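PDB 3RR6: 2-hydroxyhepta-2,4-diene-1,7-dioate isomerase from Mycobacterium abscessus, which is of unproven function but probably acts as a metal-binding isomerase or acetylpyruvate hydrolase of the fumarylacetoacetate hydrolase family. Local coordinates for residues Ala33-Glu38 and Thr47-Pro52; Lys130-Ala135 and Ala212-Val217; Val197-Arg202 and Gly232-Val237. All blocks are in the same frame, centred on the assembly; numbering follows the deposited sequence.

Contact 1: residues Ala33-Glu38 and Thr47-Pro52. With EDO (1,2-ethanediol), chain L.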
loop_
_atom_site.group_PDB
_atom_site.type_symbol
_atom_site.label_atom_id
_atom_site.label_comp_id
_atom_site.label_asym_id
_atom_site.label_seq_id
_atom_site.Cartn_x
_atom_site.Cartn_y
_atom_site.Cartn_z
ATOM N N ALA A 33 19.581 -9.292 -2.100
ATOM C CA ALA A 33 18.834 -8.551 -3.117
ATOM C C ALA A 33 19.520 -8.769 -4.464
ATOM O O ALA A 33 20.687 -8.415 -4.630
ATOM C CB ALA A 33 18.800 -7.073 -2.780
ATOM N N ARG A 34 18.794 -9.352 -5.415
ATOM C CA ARG A 34 19.340 -9.723 -6.723
ATOM C C ARG A 34 18.813 -8.755 -7.784
ATOM O O ARG A 34 17.605 -8.671 -7.999
ATOM C CB ARG A 34 18.927 -11.160 -7.045
ATOM C CG ARG A 34 19.506 -11.742 -8.324
ATOM C CD ARG A 34 18.860 -13.089 -8.648
ATOM N NE ARG A 34 19.122 -14.095 -7.619
ATOM C CZ ARG A 34 20.146 -14.949 -7.620
ATOM N NH1 ARG A 34 21.051 -14.945 -8.597
ATOM N NH2 ARG A 34 20.271 -15.818 -6.622
ATOM N N GLU A 35 19.718 -8.027 -8.441
ATOM C CA GLU A 35 19.328 -6.990 -9.388
ATOM C C GLU A 35 18.660 -7.567 -10.637
ATOM O O GLU A 35 19.185 -8.482 -11.277
ATOM C CB GLU A 35 20.537 -6.135 -9.796
ATOM C CG GLU A 35 20.190 -4.988 -10.735
ATOM C CD GLU A 35 21.396 -4.179 -11.171
ATOM O OE1 GLU A 35 22.428 -4.784 -11.531
ATOM O OE2 GLU A 35 21.307 -2.931 -11.167
ATOM N N ILE A 36 17.514 -6.996 -10.987
ATOM C CA ILE A 36 16.757 -7.396 -12.162
ATOM C C ILE A 36 17.193 -6.571 -13.378
ATOM O O ILE A 36 17.349 -5.348 -13.301
ATOM C CB ILE A 36 15.237 -7.270 -11.890
ATOM C CG1 ILE A 36 14.800 -8.392 -10.950
ATOM C CG2 ILE A 36 14.416 -7.322 -13.167
ATOM C CD1 ILE A 36 13.402 -8.197 -10.366
ATOM N N ALA A 37 17.427 -7.265 -14.490
ATOM C CA ALA A 37 17.803 -6.636 -15.749
ATOM C C ALA A 37 16.581 -6.208 -16.551
ATOM O O ALA A 37 16.424 -5.024 -16.870
ATOM C CB ALA A 37 18.675 -7.609 -16.576
ATOM N N GLU A 38 15.722 -7.165 -16.891
ATOM C CA GLU A 38 14.577 -6.907 -17.759
ATOM C C GLU A 38 13.328 -7.652 -17.303
ATOM O O GLU A 38 13.399 -8.576 -16.490
ATOM C CB GLU A 38 14.894 -7.319 -19.198
ATOM C CG GLU A 38 15.965 -6.489 -19.877
ATOM C CD GLU A 38 16.212 -6.951 -21.300
ATOM O OE1 GLU A 38 15.440 -6.570 -22.213
ATOM O OE2 GLU A 38 17.178 -7.711 -21.502
ATOM N N THR A 47 20.795 -9.213 -13.900
ATOM C CA THR A 47 22.057 -8.670 -14.415
ATOM C C THR A 47 23.277 -9.450 -13.915
ATOM O O THR A 47 24.344 -9.431 -14.548
ATOM C CB THR A 47 22.254 -7.201 -13.980
ATOM O OG1 THR A 47 22.395 -7.149 -12.560
ATOM C CG2 THR A 47 21.088 -6.329 -14.420
ATOM N N GLY A 48 23.130 -10.121 -12.774
ATOM C CA GLY A 48 24.237 -10.811 -12.125
ATOM C C GLY A 48 24.723 -10.123 -10.860
ATOM O O GLY A 48 25.387 -10.755 -10.036
ATOM N N ARG A 49 24.409 -8.834 -10.714
ATOM C CA ARG A 49 24.743 -8.089 -9.498
ATOM C C ARG A 49 23.827 -8.514 -8.359
ATOM O O ARG A 49 22.634 -8.748 -8.567
ATOM C CB ARG A 49 24.594 -6.577 -9.704
ATOM C CG ARG A 49 25.636 -5.946 -10.619
ATOM C CD ARG A 49 25.929 -4.487 -10.229
ATOM N NE ARG A 49 24.762 -3.614 -10.351
ATOM C CZ ARG A 49 24.784 -2.288 -10.204
ATOM N NH1 ARG A 49 23.664 -1.586 -10.335
ATOM N NH2 ARG A 49 25.922 -1.654 -9.927
ATOM N N GLN A 50 24.394 -8.620 -7.163
ATOM C CA GLN A 50 23.610 -8.832 -5.953
ATOM C C GLN A 50 24.311 -8.226 -4.743
ATOM O O GLN A 50 25.527 -8.010 -4.758
ATOM C CB GLN A 50 23.353 -10.321 -5.716
ATOM C CG GLN A 50 24.607 -11.149 -5.458
ATOM C CD GLN A 50 24.287 -12.590 -5.125
ATOM O OE1 GLN A 50 23.918 -13.374 -6.001
ATOM N NE2 GLN A 50 24.426 -12.949 -3.858
ATOM N N TRP A 51 23.524 -7.962 -3.706
ATOM C CA TRP A 51 24.025 -7.436 -2.438
ATOM C C TRP A 51 23.365 -8.154 -1.270
ATOM O O TRP A 51 22.205 -8.562 -1.364
ATOM C CB TRP A 51 23.695 -5.952 -2.304
ATOM C CG TRP A 51 24.104 -5.094 -3.454
ATOM C CD1 TRP A 51 25.235 -4.334 -3.548
ATOM C CD2 TRP A 51 23.377 -4.884 -4.669
ATOM N NE1 TRP A 51 25.259 -3.668 -4.750
ATOM C CE2 TRP A 51 24.132 -3.991 -5.459
ATOM C CE3 TRP A 51 22.164 -5.372 -5.171
ATOM C CZ2 TRP A 51 23.709 -3.567 -6.721
ATOM C CZ3 TRP A 51 21.742 -4.948 -6.423
ATOM C CH2 TRP A 51 22.512 -4.055 -7.185
ATOM N N PRO A 52 24.083 -8.285 -0.141
ATOM C CA PRO A 52 23.381 -8.712 1.070
ATOM C C PRO A 52 22.312 -7.677 1.445
ATOM O O PRO A 52 22.560 -6.471 1.346
ATOM C CB PRO A 52 24.494 -8.767 2.125
ATOM C CG PRO A 52 25.754 -8.898 1.348
ATOM C CD PRO A 52 25.530 -8.123 0.090
HETATM C C1 EDO L . 15.209 -2.542 -13.784
HETATM O O1 EDO L . 15.355 -1.268 -13.145
HETATM C C2 EDO L . 13.791 -2.724 -14.308
HETATM O O2 EDO L . 13.850 -3.374 -15.588
HETATM O O HOH W 1 21.344 -10.027 -10.548
#

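Contact 2: residues Lys130-Ala135 and Ala212-Val217. With EDO (1,2-ethanediol), chain I.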
loop_
_atom_site.group_PDB
_atom_site.type_symbol
_atom_site.label_atom_id
_atom_site.label_comp_id
_atom_site.label_asym_id
_atom_site.label_seq_id
_atom_site.Cartn_x
_atom_site.Cartn_y
_atom_site.Cartn_z
ATOM N N LYS A 130 -8.059 -2.112 -18.642
ATOM C CA LYS A 130 -9.277 -1.309 -18.610
ATOM C C LYS A 130 -10.463 -2.270 -18.691
ATOM O O LYS A 130 -10.398 -3.277 -19.404
ATOM C CB LYS A 130 -9.298 -0.346 -19.794
ATOM C CG LYS A 130 -10.499 0.595 -19.861
ATOM C CD LYS A 130 -10.412 1.704 -18.830
ATOM C CE LYS A 130 -11.715 2.476 -18.743
ATOM N NZ LYS A 130 -12.003 3.236 -19.976
ATOM N N ASP A 131 -11.543 -1.969 -17.975
ATOM C CA ASP A 131 -12.761 -2.797 -18.021
ATOM C C ASP A 131 -12.479 -4.262 -17.693
ATOM O O ASP A 131 -12.966 -5.184 -18.384
ATOM C CB ASP A 131 -13.445 -2.690 -19.395
ATOM C CG ASP A 131 -13.909 -1.294 -19.714
ATOM O OD1 ASP A 131 -14.345 -0.582 -18.793
ATOM O OD2 ASP A 131 -13.863 -0.912 -20.909
ATOM N N VAL A 132 -11.701 -4.484 -16.641
ATOM C CA VAL A 132 -11.335 -5.835 -16.218
ATOM C C VAL A 132 -12.467 -6.426 -15.387
ATOM O O VAL A 132 -12.858 -5.842 -14.384
ATOM C CB VAL A 132 -10.045 -5.815 -15.362
ATOM C CG1 VAL A 132 -9.631 -7.230 -14.950
ATOM C CG2 VAL A 132 -8.901 -5.137 -16.106
ATOM N N PRO A 133 -13.007 -7.598 -15.783
ATOM C CA PRO A 133 -13.952 -8.267 -14.890
ATOM C C PRO A 133 -13.238 -8.825 -13.657
ATOM O O PRO A 133 -12.056 -9.164 -13.731
ATOM C CB PRO A 133 -14.520 -9.403 -15.750
ATOM C CG PRO A 133 -13.505 -9.631 -16.801
ATOM C CD PRO A 133 -12.723 -8.376 -16.995
ATOM N N ALA A 134 -13.946 -8.912 -12.532
ATOM C CA ALA A 134 -13.338 -9.352 -11.275
ATOM C C ALA A 134 -12.578 -10.665 -11.433
ATOM O O ALA A 134 -11.488 -10.825 -10.893
ATOM C CB ALA A 134 -14.389 -9.464 -10.192
ATOM N N ALA A 135 -13.136 -11.603 -12.206
ATOM C CA ALA A 135 -12.468 -12.887 -12.446
ATOM C C ALA A 135 -11.107 -12.814 -13.151
ATOM O O ALA A 135 -10.310 -13.749 -13.021
ATOM C CB ALA A 135 -13.416 -13.853 -13.215
ATOM N N ALA A 212 -13.289 -7.296 -7.018
ATOM C CA ALA A 212 -14.342 -6.292 -7.103
ATOM C C ALA A 212 -13.756 -4.884 -7.185
ATOM O O ALA A 212 -14.259 -4.036 -7.917
ATOM C CB ALA A 212 -15.269 -6.414 -5.893
ATOM N N ILE A 213 -12.685 -4.651 -6.432
ATOM C CA ILE A 213 -11.997 -3.366 -6.438
ATOM C C ILE A 213 -11.383 -3.075 -7.800
ATOM O O ILE A 213 -11.558 -1.990 -8.342
ATOM C CB ILE A 213 -10.911 -3.313 -5.345
ATOM C CG1 ILE A 213 -11.553 -3.357 -3.963
ATOM C CG2 ILE A 213 -10.048 -2.037 -5.482
ATOM C CD1 ILE A 213 -10.551 -3.592 -2.830
ATOM N N VAL A 214 -10.660 -4.048 -8.347
ATOM C CA VAL A 214 -10.051 -3.876 -9.681
ATOM C C VAL A 214 -11.138 -3.682 -10.737
ATOM O O VAL A 214 -11.008 -2.837 -11.628
ATOM C CB VAL A 214 -9.119 -5.041 -10.020
ATOM C CG1 VAL A 214 -8.670 -4.991 -11.487
ATOM C CG2 VAL A 214 -7.911 -5.024 -9.091
ATOM N N GLU A 215 -12.232 -4.436 -10.640
ATOM C CA GLU A 215 -13.355 -4.241 -11.556
ATOM C C GLU A 215 -13.914 -2.812 -11.513
ATOM O O GLU A 215 -14.123 -2.180 -12.556
ATOM C CB GLU A 215 -14.472 -5.260 -11.292
ATOM C CG GLU A 215 -15.606 -5.201 -12.299
ATOM C CD GLU A 215 -16.666 -6.246 -12.063
ATOM O OE1 GLU A 215 -16.365 -7.446 -12.181
ATOM O OE2 GLU A 215 -17.819 -5.862 -11.768
ATOM N N TRP A 216 -14.131 -2.295 -10.310
ATOM C CA TRP A 216 -14.680 -0.947 -10.163
ATOM C C TRP A 216 -13.714 0.109 -10.688
ATOM O O TRP A 216 -14.103 0.968 -11.495
ATOM C CB TRP A 216 -15.021 -0.669 -8.698
ATOM C CG TRP A 216 -15.677 0.648 -8.444
ATOM C CD1 TRP A 216 -15.059 1.820 -8.095
ATOM C CD2 TRP A 216 -17.082 0.934 -8.485
ATOM N NE1 TRP A 216 -15.994 2.814 -7.930
ATOM C CE2 TRP A 216 -17.243 2.298 -8.153
ATOM C CE3 TRP A 216 -18.221 0.170 -8.758
ATOM C CZ2 TRP A 216 -18.494 2.911 -8.098
ATOM C CZ3 TRP A 216 -19.458 0.783 -8.704
ATOM C CH2 TRP A 216 -19.583 2.144 -8.379
ATOM N N VAL A 217 -12.469 0.056 -10.227
ATOM C CA VAL A 217 -11.492 1.094 -10.581
ATOM C C VAL A 217 -11.198 1.057 -12.083
ATOM O O VAL A 217 -11.163 2.093 -12.732
ATOM C CB VAL A 217 -10.214 0.972 -9.768
ATOM C CG1 VAL A 217 -9.162 1.998 -10.268
ATOM C CG2 VAL A 217 -10.506 1.178 -8.289
HETATM C C1 EDO I . -7.662 -5.128 -20.333
HETATM O O1 EDO I . -7.906 -3.884 -21.008
HETATM C C2 EDO I . -8.831 -5.574 -19.465
HETATM O O2 EDO I . -10.052 -5.825 -20.200
HETATM O O HOH W 2 -14.292 -3.344 -15.055
#

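Contact 3: residues Val197-Arg202 and Gly232-Val237. With EDO (1,2-ethanediol), chain O; EDO (1,2-ethanediol), chain J; EDO (1,2-ethanediol), chain Q.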
loop_
_atom_site.group_PDB
_atom_site.type_symbol
_atom_site.label_atom_id
_atom_site.label_comp_id
_atom_site.label_asym_id
_atom_site.label_seq_id
_atom_site.Cartn_x
_atom_site.Cartn_y
_atom_site.Cartn_z
ATOM N N VAL A 197 -1.141 -1.905 19.684
ATOM C CA VAL A 197 -1.977 -2.297 18.538
ATOM C C VAL A 197 -3.227 -1.416 18.456
ATOM O O VAL A 197 -4.070 -1.420 19.375
ATOM C CB VAL A 197 -2.369 -3.790 18.584
ATOM C CG1 VAL A 197 -3.279 -4.143 17.396
ATOM C CG2 VAL A 197 -1.114 -4.689 18.591
ATOM N N ARG A 198 -3.325 -0.679 17.351
ATOM C CA ARG A 198 -4.426 0.253 17.088
ATOM C C ARG A 198 -5.473 -0.363 16.173
ATOM O O ARG A 198 -6.666 -0.136 16.353
ATOM C CB ARG A 198 -3.898 1.524 16.416
ATOM C CG ARG A 198 -3.024 2.394 17.291
ATOM C CD ARG A 198 -3.846 3.307 18.180
ATOM N NE ARG A 198 -2.990 4.268 18.854
ATOM C CZ ARG A 198 -2.682 5.467 18.361
ATOM N NH1 ARG A 198 -3.183 5.877 17.189
ATOM N NH2 ARG A 198 -1.879 6.254 19.052
ATOM N N GLN A 199 -5.017 -1.092 15.150
ATOM C CA GLN A 199 -5.915 -1.759 14.206
ATOM C C GLN A 199 -5.518 -3.216 14.105
ATOM O O GLN A 199 -4.334 -3.528 14.101
ATOM C CB GLN A 199 -5.794 -1.152 12.798
ATOM C CG GLN A 199 -6.028 0.354 12.725
ATOM C CD GLN A 199 -5.960 0.880 11.303
ATOM O OE1 GLN A 199 -4.879 1.237 10.795
ATOM N NE2 GLN A 199 -7.116 0.948 10.650
ATOM N N ARG A 200 -6.502 -4.098 13.995
ATOM C CA ARG A 200 -6.252 -5.508 13.657
ATOM C C ARG A 200 -7.507 -6.105 13.032
ATOM O O ARG A 200 -8.585 -6.085 13.634
ATOM C CB ARG A 200 -5.834 -6.343 14.875
ATOM C CG ARG A 200 -5.291 -7.725 14.482
ATOM C CD ARG A 200 -5.200 -8.703 15.645
ATOM N NE ARG A 200 -4.261 -8.284 16.674
ATOM C CZ ARG A 200 -3.017 -8.736 16.836
ATOM N NH1 ARG A 200 -2.473 -9.626 16.008
ATOM N NH2 ARG A 200 -2.294 -8.278 17.837
ATOM N N SER A 201 -7.367 -6.627 11.823
ATOM C CA SER A 201 -8.474 -7.278 11.148
ATOM C C SER A 201 -7.919 -8.326 10.193
ATOM O O SER A 201 -6.745 -8.681 10.279
ATOM C CB SER A 201 -9.321 -6.250 10.408
ATOM O OG SER A 201 -10.542 -6.838 9.966
ATOM N N ARG A 202 -8.768 -8.843 9.317
ATOM C CA ARG A 202 -8.338 -9.795 8.304
ATOM C C ARG A 202 -8.946 -9.380 6.968
ATOM O O ARG A 202 -10.056 -8.850 6.918
ATOM C CB ARG A 202 -8.770 -11.220 8.666
ATOM C CG ARG A 202 -8.252 -11.726 10.014
ATOM C CD ARG A 202 -8.500 -13.223 10.186
ATOM N NE ARG A 202 -7.652 -13.990 9.283
ATOM C CZ ARG A 202 -6.368 -14.271 9.496
ATOM N NH1 ARG A 202 -5.758 -13.887 10.616
ATOM N NH2 ARG A 202 -5.689 -14.953 8.581
ATOM N N GLY A 232 -8.466 -0.227 1.384
ATOM C CA GLY A 232 -9.273 0.253 2.510
ATOM C C GLY A 232 -8.623 -0.076 3.847
ATOM O O GLY A 232 -7.542 -0.655 3.902
ATOM N N THR A 233 -9.274 0.331 4.936
ATOM C CA THR A 233 -8.678 0.183 6.270
ATOM C C THR A 233 -9.759 -0.206 7.264
ATOM O O THR A 233 -10.888 0.254 7.150
ATOM C CB THR A 233 -7.940 1.484 6.694
ATOM O OG1 THR A 233 -6.997 1.194 7.734
ATOM C CG2 THR A 233 -8.903 2.557 7.175
ATOM N N PRO A 234 -9.424 -1.070 8.240
ATOM C CA PRO A 234 -10.412 -1.444 9.250
ATOM C C PRO A 234 -10.563 -0.359 10.313
ATOM O O PRO A 234 -9.982 0.731 10.192
ATOM C CB PRO A 234 -9.842 -2.732 9.837
ATOM C CG PRO A 234 -8.394 -2.597 9.677
ATOM C CD PRO A 234 -8.170 -1.833 8.394
ATOM N N GLU A 235 -11.368 -0.640 11.321
ATOM C CA GLU A 235 -11.547 0.303 12.420
ATOM C C GLU A 235 -10.271 0.419 13.249
ATOM O O GLU A 235 -9.296 -0.298 13.019
ATOM C CB GLU A 235 -12.751 -0.096 13.270
ATOM C CG GLU A 235 -14.067 0.151 12.548
ATOM C CD GLU A 235 -15.293 -0.384 13.267
ATOM O OE1 GLU A 235 -15.184 -1.364 14.039
ATOM O OE2 GLU A 235 -16.387 0.173 13.041
ATOM N N GLY A 236 -10.273 1.357 14.194
ATOM C CA GLY A 236 -9.088 1.624 15.017
ATOM C C GLY A 236 -8.192 2.714 14.452
ATOM O O GLY A 236 -7.093 2.931 14.958
ATOM N N VAL A 237 -8.651 3.377 13.394
ATOM C CA VAL A 237 -7.959 4.535 12.815
ATOM C C VAL A 237 -7.844 5.602 13.903
ATOM O O VAL A 237 -8.811 5.883 14.610
ATOM C CB VAL A 237 -8.731 5.100 11.601
ATOM C CG1 VAL A 237 -8.131 6.404 11.119
ATOM C CG2 VAL A 237 -8.758 4.090 10.459
HETATM C C1 EDO O . -13.543 0.020 8.214
HETATM O O1 EDO O . -13.575 0.010 6.779
HETATM C C2 EDO O . -14.767 0.726 8.758
HETATM O O2 EDO O . -14.667 2.137 8.540
HETATM C C1 EDO J . 0.656 -9.721 18.443
HETATM O O1 EDO J . 0.688 -8.289 18.444
HETATM C C2 EDO J . 1.152 -10.231 17.097
HETATM O O2 EDO J . 0.100 -10.948 16.444
HETATM C C1 EDO Q . -9.501 -5.959 16.211
HETATM O O1 EDO Q . -10.506 -6.501 15.321
HETATM C C2 EDO Q . -9.944 -4.861 17.178
HETATM O O2 EDO Q . -9.125 -3.684 17.048
HETATM O O HOH W 3 -9.093 -3.034 13.233
#

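Contact 1: residues Ala33-Glu38 and Thr47-Pro52
The guanidinium of Arg49 meets Glu35 at its edge and Trp51 over one face. Its grip on the carboxylate is side-on: Arg49 NE lies 2.9 Å from Glu35 OE1 and Arg49 NH1 2.8 Å from Glu35 OE2, a two-pronged salt bridge with both oxygens near the guanidinium plane. The two planes are still turned 31° apart, NE coming from above the carboxylate plane and NH1 on the syn side of OE2, itself well out of that plane. Over the face, Trp51 CZ2 stands 3.7 Å above the guanidinium plane, offset toward its rim. The same indole benzo ring meets Glu35 obliquely, Trp51 CZ3 lying 3.8 Å from Glu35 CB, while Trp51 NE1 is hydrogen-bonded to Asp14.

Thr47 OG1 donates to Glu35 OE1 at 2.6 Å from the face opposite Arg49 NE, leaving that oxygen held by two donors. With OG1 between the backbone N and the carbonyl carbon (chi1 65°), Thr47 also accepts from Arg49 N, forming an ST turn.

The frame beneath is an antiparallel pairing of strands 32-36 and 49-52 in the Rv2993c-like N-terminal region. Ala33 and Trp51 form a hydrogen-bonded pair, Ala33 N reaching Trp51 O at 2.8 Å; the small methyl of Ala33 suits a buried place beside the bulky indole and Val19. Arg34 and Gln50, the next, non-hydrogen-bonded pair, lie side by side on the other face, where Arg34 NE forms a salt bridge with Glu22. Just before Arg49 the chain turns a corner at Gly48, whose positive phi (108°) suits a residue without CB, and a water joins Gly48 N to Glu35 O and Arg49 O. Near this corner, Ala37 CB sits tightly against Thr47 CG2, 3.5 Å away.

Contact 2: residues Lys130-Ala135 and Ala212-Val217
Val132 and Pro133 run extended past helix 212-217, bringing the CA atoms of Ala134 and Glu215 to 5.1 Å from each other. The carbonyl of Val132 faces the helix, its O lying 3.3 Å from Glu215 CA in a CA-H...O contact, and a water donates to both Val132 O and Glu215 O.

Glu215 carries the polar side-chain contact. Its CG is anti to the backbone N (chi1 -174°) and the chain is extended beyond, which lays CB and CG beside Val132 O and carries the carboxylate on to Ala134. There OE1 uses its anti lone pair to accept from Ala134 N at 2.9 Å, with an N-H...O angle of 151°. A glutamate suits this exposed border, being long enough to reach a loop N-H from the helix surface. Ala134 is small enough to approach closely: its CB lies 3.5 Å from Glu215 OE1 and 4.0 Å from Ala212 N. On the buried side, Val132 CB touches Val214 CG1 at 4.2 Å, a loose apolar contact between two buried valines, and Ser218 OG bonds to both Val132 N and Val214 O.

This is peripheral packing in the fumarylacetoacetate hydrolase-type fold: the loop between strands 115-125 and 141-152 is fastened to helix 210-220, which sets Ile213 and Val217 against strand 67-70.

Contact 3: residues Val197-Arg202 and Gly232-Val237
Gln199 has CG anti to its carbonyl carbon (chi1 -56°) and an extended chain beyond, so that its amide reaches Thr233, whose OG1 is anti to the backbone N (chi1 -160°). The two side chains cross at about a right angle, and Gln199 NE2 donates to Thr233 OG1 at 2.9 Å, with an N-H...O angle of 156°. Weak bonds also run from NE2 to Pro234 O and Glu235 O.

Two small contacts flank it. Ser201 CB packs 3.6 Å from Pro234 CB, the compact serine letting the proline ring lie close. Gly236 CA approaches Arg198 O to 3.3 Å in a CA-H...O contact, where a CB would clash with that oxygen. Arg198 and Gln199 form a classic beta bulge opposite Thr191 on the edge of their sheet, and a water links Arg200 N to Glu235 O.

Beyond the segments, Gln199 OE1 accepts from Thr191 OG1 and Gly119 N, while Thr233 OG1 bonds to Gly119 O. Donors at OE1 and acceptors at NE2 therefore fix which way round the amide lies, and a buried glutamine ties bulge, loop and strand 115-125 together.

Overall arrangement
Contact 1 belongs to the Rv2993c-like N-terminal region, contacts 2 and 3 to the fumarylacetoacetate hydrolase region. Contact 1 stands well apart, its centre about 33 Å from that of contact 2 and about 36 Å from that of contact 3, which lies across the chain's centre. Contacts 2 and 3 have centres about 25 Å apart, their nearest atoms about 6 Å. Their segments alternate along the chain, helix 210-220 following strand 196-202. Strand 115-125 leads into the loop of contact 2 and, at contact 3, supplies Gly119 and touches Thr233 through Glu118 and Glu120. The Ala134 side chain lies about 3 Å from a bound di(hydroxyethyl)ether, probably from the crystallisation liquor.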